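Local structure of histidine acid phosphatase (Bifidobacterium longum subsp. infantis, 6RXD) at residues K238-D243 against R343-A348; A348-D353 against D425-G430; R8-K13 against I314-H319. The protein probably removes phosphate from inositol polyphosphates such as phytate, and from 2,3-bisphosphoglycerate, as a histidine acid phosphatase of the MINPP1 subfamily. All blocks are in the same frame, centred on the assembly; numbering follows the deposited sequence.

Contact 1: residues K238-D243 against R343-A348. With ZN (zinc ion), chain C.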
# COMPACT_ATOMS: atom_id res chain seq x y z
N LYS A 238 14.13 -4.15 21.67
CA LYS A 238 14.20 -5.36 22.48
C LYS A 238 13.54 -5.14 23.84
O LYS A 238 12.84 -6.01 24.37
CB LYS A 238 15.64 -5.84 22.62
CG LYS A 238 16.19 -6.37 21.29
CD LYS A 238 17.64 -6.80 21.37
CE LYS A 238 18.12 -7.24 19.99
NZ LYS A 238 17.16 -8.19 19.35
N ARG A 239 13.75 -3.96 24.41
CA ARG A 239 13.11 -3.62 25.68
C ARG A 239 11.59 -3.57 25.51
O ARG A 239 10.86 -4.10 26.34
CB ARG A 239 13.63 -2.28 26.22
CG ARG A 239 15.06 -2.35 26.72
CD ARG A 239 15.64 -0.96 26.92
NE ARG A 239 14.99 -0.24 28.01
CZ ARG A 239 15.12 1.06 28.22
NH1 ARG A 239 14.49 1.64 29.23
NH2 ARG A 239 15.88 1.79 27.41
N ALA A 240 11.13 -2.97 24.42
CA ALA A 240 9.70 -2.88 24.13
C ALA A 240 9.10 -4.26 23.92
O ALA A 240 7.95 -4.51 24.28
CB ALA A 240 9.46 -2.03 22.90
N SER A 241 9.89 -5.16 23.35
CA SER A 241 9.42 -6.52 23.13
C SER A 241 9.14 -7.21 24.45
O SER A 241 8.11 -7.86 24.62
CB SER A 241 10.46 -7.32 22.34
OG SER A 241 10.63 -6.81 21.02
N HIS A 242 10.07 -7.08 25.39
CA HIS A 242 9.87 -7.66 26.70
C HIS A 242 8.68 -7.03 27.41
O HIS A 242 7.86 -7.72 28.01
CB HIS A 242 11.12 -7.48 27.56
CG HIS A 242 10.94 -8.03 28.93
ND1 HIS A 242 11.02 -9.39 29.19
CD2 HIS A 242 10.62 -7.44 30.10
CE1 HIS A 242 10.79 -9.60 30.47
NE2 HIS A 242 10.54 -8.43 31.04
N ASP A 243 8.59 -5.70 27.33
CA ASP A 243 7.50 -4.95 27.95
C ASP A 243 6.14 -5.47 27.48
O ASP A 243 5.23 -5.76 28.28
CB ASP A 243 7.65 -3.47 27.58
CG ASP A 243 6.81 -2.56 28.44
OD1 ASP A 243 7.16 -2.37 29.62
OD2 ASP A 243 5.82 -2.00 27.92
N ARG A 343 4.61 1.97 18.72
CA ARG A 343 5.34 2.97 17.95
C ARG A 343 6.75 2.47 17.62
O ARG A 343 7.24 2.68 16.52
CB ARG A 343 5.38 4.29 18.73
CG ARG A 343 6.16 5.41 18.08
CD ARG A 343 6.23 6.61 19.03
NE ARG A 343 7.01 7.71 18.47
CZ ARG A 343 8.33 7.82 18.60
NH1 ARG A 343 8.97 8.84 18.06
NH2 ARG A 343 9.00 6.90 19.29
N MET A 344 7.39 1.80 18.57
CA MET A 344 8.71 1.21 18.33
C MET A 344 8.64 0.13 17.25
O MET A 344 9.51 0.05 16.38
CB MET A 344 9.30 0.60 19.60
CG MET A 344 9.63 1.61 20.69
SD MET A 344 10.84 2.82 20.13
CE MET A 344 12.19 1.76 19.64
N PHE A 345 7.62 -0.73 17.32
CA PHE A 345 7.47 -1.81 16.34
C PHE A 345 7.14 -1.26 14.96
O PHE A 345 7.62 -1.76 13.94
CB PHE A 345 6.39 -2.79 16.79
CG PHE A 345 6.63 -3.35 18.17
CD1 PHE A 345 7.91 -3.66 18.59
CD2 PHE A 345 5.57 -3.53 19.05
CE1 PHE A 345 8.14 -4.16 19.87
CE2 PHE A 345 5.79 -4.03 20.34
CZ PHE A 345 7.09 -4.34 20.74
N ALA A 346 6.32 -0.21 14.93
CA ALA A 346 6.01 0.48 13.69
C ALA A 346 7.27 1.06 13.06
O ALA A 346 7.43 1.03 11.84
CB ALA A 346 4.99 1.60 13.92
N TRP A 347 8.16 1.61 13.88
CA TRP A 347 9.41 2.13 13.33
C TRP A 347 10.23 1.01 12.74
O TRP A 347 10.79 1.16 11.66
CB TRP A 347 10.22 2.86 14.40
CG TRP A 347 11.62 3.13 13.98
CD1 TRP A 347 12.05 4.01 13.01
CD2 TRP A 347 12.80 2.52 14.52
NE1 TRP A 347 13.42 3.97 12.92
CE2 TRP A 347 13.91 3.07 13.83
CE3 TRP A 347 13.03 1.56 15.50
CZ2 TRP A 347 15.22 2.69 14.12
CZ3 TRP A 347 14.34 1.18 15.78
CH2 TRP A 347 15.42 1.75 15.09
N ALA A 348 10.33 -0.10 13.46
CA ALA A 348 11.08 -1.25 12.95
C ALA A 348 10.55 -1.69 11.58
O ALA A 348 11.33 -1.97 10.67
CB ALA A 348 11.03 -2.40 13.96
ZN ZN C . 9.68 -7.74 32.92
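Ala-240 and Met-344 have the nearest CA atoms of two helical segments, 238-243 and 343-348, whose axes pass 9.9 Å apart at a crossing angle of -132°. The small methyl of Ala-240 points into the interface, where its CB meets CB of Met-344 at 4.2 Å and CE1 of Phe-345 at 3.9 Å. Phe-345 does most of the reaching. With CG anti to its own carbonyl carbon (chi1 -55°), the ring extends across to helix 235-245. The carbonyl O of Ala-240 sits at the ring edge, near its plane, 3.6 Å from CZ of Phe-345. Ser-241 OG comes within 3.8 Å of Phe-345 CE1; that hydroxyl spends its hydrogen bond on the carbonyl O of Val-237, one turn back in its own helix, and so offers the ring mainly van der Waals contact. Met-306 of helix 301-317 also packs against Phe-345. The imidazole of His-242 leaves on the side of the helix turned away from the partner: its NE2 binds a zinc ion at 2.2 Å, together with Glu-251, and Glu-301 is hydrogen-bonded to its ND1, which would fix the turn of the ring. Between the segments the union is mostly apolar, with two oxygens, Ala-240 O and Ser-241 OG, beside the phenylalanine ring, whose slightly positive edge C-H groups probably suit the carbonyl oxygen they meet.

Contact 2: residues A348-D353 against D425-G430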
# COMPACT_ATOMS: atom_id res chain seq x y z
N ALA A 348 10.33 -0.10 13.46
CA ALA A 348 11.08 -1.25 12.95
C ALA A 348 10.55 -1.69 11.58
O ALA A 348 11.33 -1.97 10.67
CB ALA A 348 11.03 -2.40 13.96
N LEU A 349 9.23 -1.75 11.41
CA LEU A 349 8.66 -2.13 10.11
C LEU A 349 8.87 -1.05 9.05
O LEU A 349 9.24 -1.34 7.90
CB LEU A 349 7.18 -2.47 10.23
CG LEU A 349 6.86 -3.75 11.01
CD1 LEU A 349 5.39 -4.14 10.80
CD2 LEU A 349 7.78 -4.87 10.57
N ASP A 350 8.61 0.20 9.44
CA ASP A 350 8.72 1.30 8.50
C ASP A 350 10.15 1.42 8.01
O ASP A 350 10.37 1.73 6.85
CB ASP A 350 8.32 2.62 9.15
CG ASP A 350 6.82 2.86 9.15
OD1 ASP A 350 6.07 2.10 8.49
OD2 ASP A 350 6.39 3.85 9.78
N ALA A 351 11.12 1.20 8.89
CA ALA A 351 12.52 1.33 8.49
C ALA A 351 12.91 0.41 7.34
O ALA A 351 13.66 0.79 6.43
CB ALA A 351 13.43 1.10 9.68
N GLU A 352 12.41 -0.82 7.37
CA GLU A 352 12.73 -1.77 6.32
C GLU A 352 12.15 -1.31 4.99
O GLU A 352 12.82 -1.36 3.96
CB GLU A 352 12.18 -3.15 6.66
CG GLU A 352 12.79 -4.27 5.86
CD GLU A 352 13.39 -5.34 6.75
OE1 GLU A 352 14.61 -5.30 7.01
OE2 GLU A 352 12.63 -6.23 7.19
N ASP A 353 10.91 -0.86 5.02
CA ASP A 353 10.27 -0.36 3.79
C ASP A 353 10.96 0.90 3.30
O ASP A 353 11.21 1.06 2.11
CB ASP A 353 8.79 -0.08 4.03
CG ASP A 353 7.96 -1.34 4.17
OD1 ASP A 353 8.35 -2.39 3.60
OD2 ASP A 353 6.92 -1.27 4.85
N ASP A 425 24.05 6.36 11.66
CA ASP A 425 23.15 7.52 11.74
C ASP A 425 21.96 7.22 10.83
O ASP A 425 21.88 7.72 9.70
CB ASP A 425 23.89 8.78 11.28
CG ASP A 425 23.06 10.06 11.41
OD1 ASP A 425 21.97 10.03 12.02
OD2 ASP A 425 23.52 11.10 10.91
N VAL A 426 21.04 6.38 11.32
CA VAL A 426 19.99 5.81 10.48
C VAL A 426 18.66 6.54 10.57
O VAL A 426 18.47 7.41 11.42
CB VAL A 426 19.73 4.32 10.86
CG1 VAL A 426 21.01 3.49 10.69
CG2 VAL A 426 19.22 4.22 12.31
N TYR A 427 17.75 6.16 9.67
CA TYR A 427 16.36 6.61 9.67
C TYR A 427 15.68 6.38 11.01
O TYR A 427 15.67 5.26 11.53
CB TYR A 427 15.61 5.82 8.59
CG TYR A 427 14.10 5.84 8.73
CD1 TYR A 427 13.35 6.90 8.24
CD2 TYR A 427 13.43 4.78 9.32
CE1 TYR A 427 11.95 6.92 8.37
CE2 TYR A 427 12.05 4.78 9.46
CZ TYR A 427 11.32 5.85 8.98
OH TYR A 427 9.94 5.83 9.12
N THR A 428 15.12 7.44 11.59
CA THR A 428 14.35 7.33 12.81
C THR A 428 13.14 8.22 12.70
O THR A 428 13.07 9.09 11.84
CB THR A 428 15.14 7.77 14.06
OG1 THR A 428 15.37 9.19 14.01
CG2 THR A 428 16.48 7.05 14.18
N TYR A 429 12.18 8.01 13.59
CA TYR A 429 11.01 8.87 13.63
C TYR A 429 11.36 10.30 14.02
O TYR A 429 10.64 11.24 13.67
CB TYR A 429 9.97 8.27 14.58
CG TYR A 429 9.13 7.16 13.98
CD1 TYR A 429 8.15 6.54 14.73
CD2 TYR A 429 9.31 6.74 12.66
CE1 TYR A 429 7.36 5.53 14.20
CE2 TYR A 429 8.52 5.73 12.11
CZ TYR A 429 7.54 5.14 12.90
OH TYR A 429 6.73 4.15 12.38
N GLY A 430 12.47 10.48 14.74
CA GLY A 430 12.92 11.81 15.11
C GLY A 430 13.61 12.58 14.00
O GLY A 430 13.64 13.82 14.04
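Asp-350 OD2 takes a hydrogen bond of 2.6 Å from Tyr-429 OH, the short polar link between helix 339-357 and the loop 425-430. The hydroxyl meets this oxygen from above the carboxylate plane, 46° out of it, and carboxylate and ring planes stand 55° apart, with the two side chains crossing at about a right angle. The other oxygen, OD1, is hydrogen-bonded to Ser-11 OG, so both ends of this buried carboxylate are held and its rotation is probably fixed. With CG anti to its backbone N (chi1 162°), the ring of Tyr-427 is carried toward the helix, where CE2 comes 3.6 Å from CA of Ala-351 and CD2 3.7 Å from the methyl CB of the same residue. Its OH passes 3.6 Å from CB of Asp-350 but has its polar partner in the carbonyl O of Trp-434. A phenylalanine in place of Tyr-429 would probably leave Asp-350 OD2 without this donor and the buried acid less firmly held. Around the contact, Phe-354 stacks on Tyr-427, the ring of Trp-347 meets Tyr-429 edge-to-face, and Arg-435 makes a cation-pi contact with Tyr-429. The loop, which follows helix 400-410 and precedes helix 436-439, is thereby laid against helix 339-357, while Ile-231 of helix 222-232 touches Ala-351 and Val-426, joining both segments to a third helix.

Contact 3: residues R8-K13 against I314-H319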
# COMPACT_ATOMS: atom_id res chain seq x y z
N ARG A 8 -3.92 3.25 16.20
CA ARG A 8 -2.55 3.79 16.42
C ARG A 8 -1.35 2.91 16.05
O ARG A 8 -1.28 1.73 16.42
CB ARG A 8 -2.30 4.22 17.84
CG ARG A 8 -2.16 5.70 18.05
CD ARG A 8 -1.85 5.87 19.51
NE ARG A 8 -2.14 4.62 20.22
CZ ARG A 8 -3.28 4.38 20.87
NH1 ARG A 8 -4.23 5.30 20.92
NH2 ARG A 8 -3.46 3.21 21.47
N TYR A 9 -0.38 3.55 15.40
CA TYR A 9 0.85 2.90 14.99
C TYR A 9 0.61 1.62 14.23
O TYR A 9 1.13 0.56 14.57
CB TYR A 9 1.78 2.69 16.19
CG TYR A 9 1.89 3.95 17.02
CD1 TYR A 9 2.46 5.09 16.49
CD2 TYR A 9 1.42 3.98 18.32
CE1 TYR A 9 2.55 6.26 17.24
CE2 TYR A 9 1.53 5.13 19.09
CZ TYR A 9 2.09 6.26 18.54
OH TYR A 9 2.18 7.41 19.30
N TYR A 10 -0.18 1.74 13.17
CA TYR A 10 -0.47 0.62 12.30
C TYR A 10 0.52 0.48 11.15
O TYR A 10 0.43 -0.47 10.38
CB TYR A 10 -1.87 0.79 11.69
CG TYR A 10 -3.03 0.71 12.65
CD1 TYR A 10 -4.13 1.55 12.48
CD2 TYR A 10 -3.07 -0.24 13.66
CE1 TYR A 10 -5.23 1.46 13.33
CE2 TYR A 10 -4.17 -0.33 14.52
CZ TYR A 10 -5.24 0.52 14.34
OH TYR A 10 -6.34 0.44 15.17
N SER A 11 1.46 1.43 11.02
CA SER A 11 2.43 1.38 9.93
C SER A 11 1.68 1.29 8.59
O SER A 11 0.59 1.84 8.47
CB SER A 11 3.40 0.20 10.13
OG SER A 11 4.35 0.08 9.07
N SER A 12 2.23 0.61 7.60
CA SER A 12 1.56 0.55 6.29
C SER A 12 0.32 -0.36 6.27
O SER A 12 -0.26 -0.59 5.21
CB SER A 12 2.55 0.13 5.20
OG SER A 12 2.97 -1.19 5.43
N LYS A 13 -0.10 -0.85 7.43
CA LYS A 13 -1.39 -1.53 7.55
C LYS A 13 -2.49 -0.55 7.95
O LYS A 13 -3.62 -0.94 8.16
CB LYS A 13 -1.33 -2.66 8.59
CG LYS A 13 -1.01 -4.04 8.05
CD LYS A 13 0.27 -4.09 7.26
CE LYS A 13 0.61 -5.54 6.91
NZ LYS A 13 1.54 -5.65 5.77
N ILE A 314 -2.91 -6.24 11.57
CA ILE A 314 -3.80 -6.92 10.62
C ILE A 314 -5.24 -6.94 11.17
O ILE A 314 -6.20 -6.88 10.41
CB ILE A 314 -3.30 -8.33 10.26
CG1 ILE A 314 -2.02 -8.23 9.42
CG2 ILE A 314 -4.32 -9.09 9.43
CD1 ILE A 314 -2.23 -7.66 8.02
N ALA A 315 -5.38 -7.02 12.49
CA ALA A 315 -6.70 -6.99 13.13
C ALA A 315 -7.44 -5.72 12.75
O ALA A 315 -8.65 -5.75 12.54
CB ALA A 315 -6.57 -7.08 14.63
N ALA A 316 -6.73 -4.60 12.66
CA ALA A 316 -7.37 -3.35 12.25
C ALA A 316 -7.91 -3.45 10.83
O ALA A 316 -8.96 -2.88 10.51
CB ALA A 316 -6.39 -2.19 12.36
N ASP A 317 -7.18 -4.15 9.97
CA ASP A 317 -7.58 -4.34 8.58
C ASP A 317 -8.73 -5.32 8.48
O ASP A 317 -9.47 -5.32 7.50
CB ASP A 317 -6.39 -4.86 7.76
CG ASP A 317 -5.30 -3.83 7.62
OD1 ASP A 317 -4.26 -4.16 7.01
OD2 ASP A 317 -5.49 -2.69 8.11
N MET A 318 -8.88 -6.15 9.51
CA MET A 318 -9.93 -7.16 9.55
C MET A 318 -11.09 -6.73 10.44
O MET A 318 -11.80 -7.56 11.02
CB MET A 318 -9.39 -8.52 10.01
CG MET A 318 -8.24 -9.01 9.13
SD MET A 318 -7.83 -10.74 9.46
CE MET A 318 -9.24 -11.57 8.72
N HIS A 319 -11.27 -5.42 10.57
CA HIS A 319 -12.34 -4.88 11.40
C HIS A 319 -13.70 -5.48 11.08
O HIS A 319 -14.48 -5.79 11.99
CB HIS A 319 -12.38 -3.36 11.23
CG HIS A 319 -13.44 -2.69 12.05
ND1 HIS A 319 -14.72 -2.50 11.60
CD2 HIS A 319 -13.40 -2.18 13.31
CE1 HIS A 319 -15.43 -1.90 12.54
NE2 HIS A 319 -14.65 -1.70 13.59
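Lys-13 and Ile-314 bring the two backbones nearest, with CA atoms 6.7 Å apart, where the N-terminal loop 8-13 ends in a short 3-10 turn beside the C-terminal part of helix 301-317. Tyr-10 and Ala-316 form a CH-pi contact: the alanine CB stands over one ring face, 3.8 Å from the centroid and 21° off the ring normal. It is shifted toward the hydroxyl-bearing end of the ring, 3.5 Å from CZ of Tyr-10. The backbone N of Arg-8 lies over the opposite face, so the ring is held between its own chain and the helix. In this histidine phosphatase (branch 2) fold, the contact ties the beginning of the chain to a helix some 300 residues later; Tyr-309 and Tyr-312 of that helix also hydrogen-bond the carbonyls of Tyr-9 and Arg-8. Asp-317 OD2 approaches the carbonyl O of Lys-13 to 2.6 Å. The lysine chain bends at chi2 (56°), which lays its aliphatic part against the helix: CG lies 3.4 Å from OD1 of Asp-317, and CE touches CD1 of Ile-314 at 3.7 Å. Its ammonium NZ runs on past, 6.1 Å from OD1 of Asp-317.

Helix 339-357 is common to contacts 1 and 2: they share Ala-348, their centres lie about 12 Å apart, and Trp-347 NE1 of contact 1 probably hydrogen-bonds the carbonyl O of Tyr-427 in contact 2. Contact 3, centred about 16 Å from contact 1 and 18 Å from contact 2, uses the preceding helix, 301-317. Ser-11 reaches helix 339-357, joining it to contact 2, and Tyr-9 packs on Arg-343. Along the chain, contacts 1 and 3 cross; contact 2 begins at Ala-348, where contact 1 ends, after contact 3 has closed. Both loops thus fasten to helices bearing Glu-301, Asp-341, Glu-352 and Glu-356, zinc ligands in a structure of this protein, though without zinc in this chain.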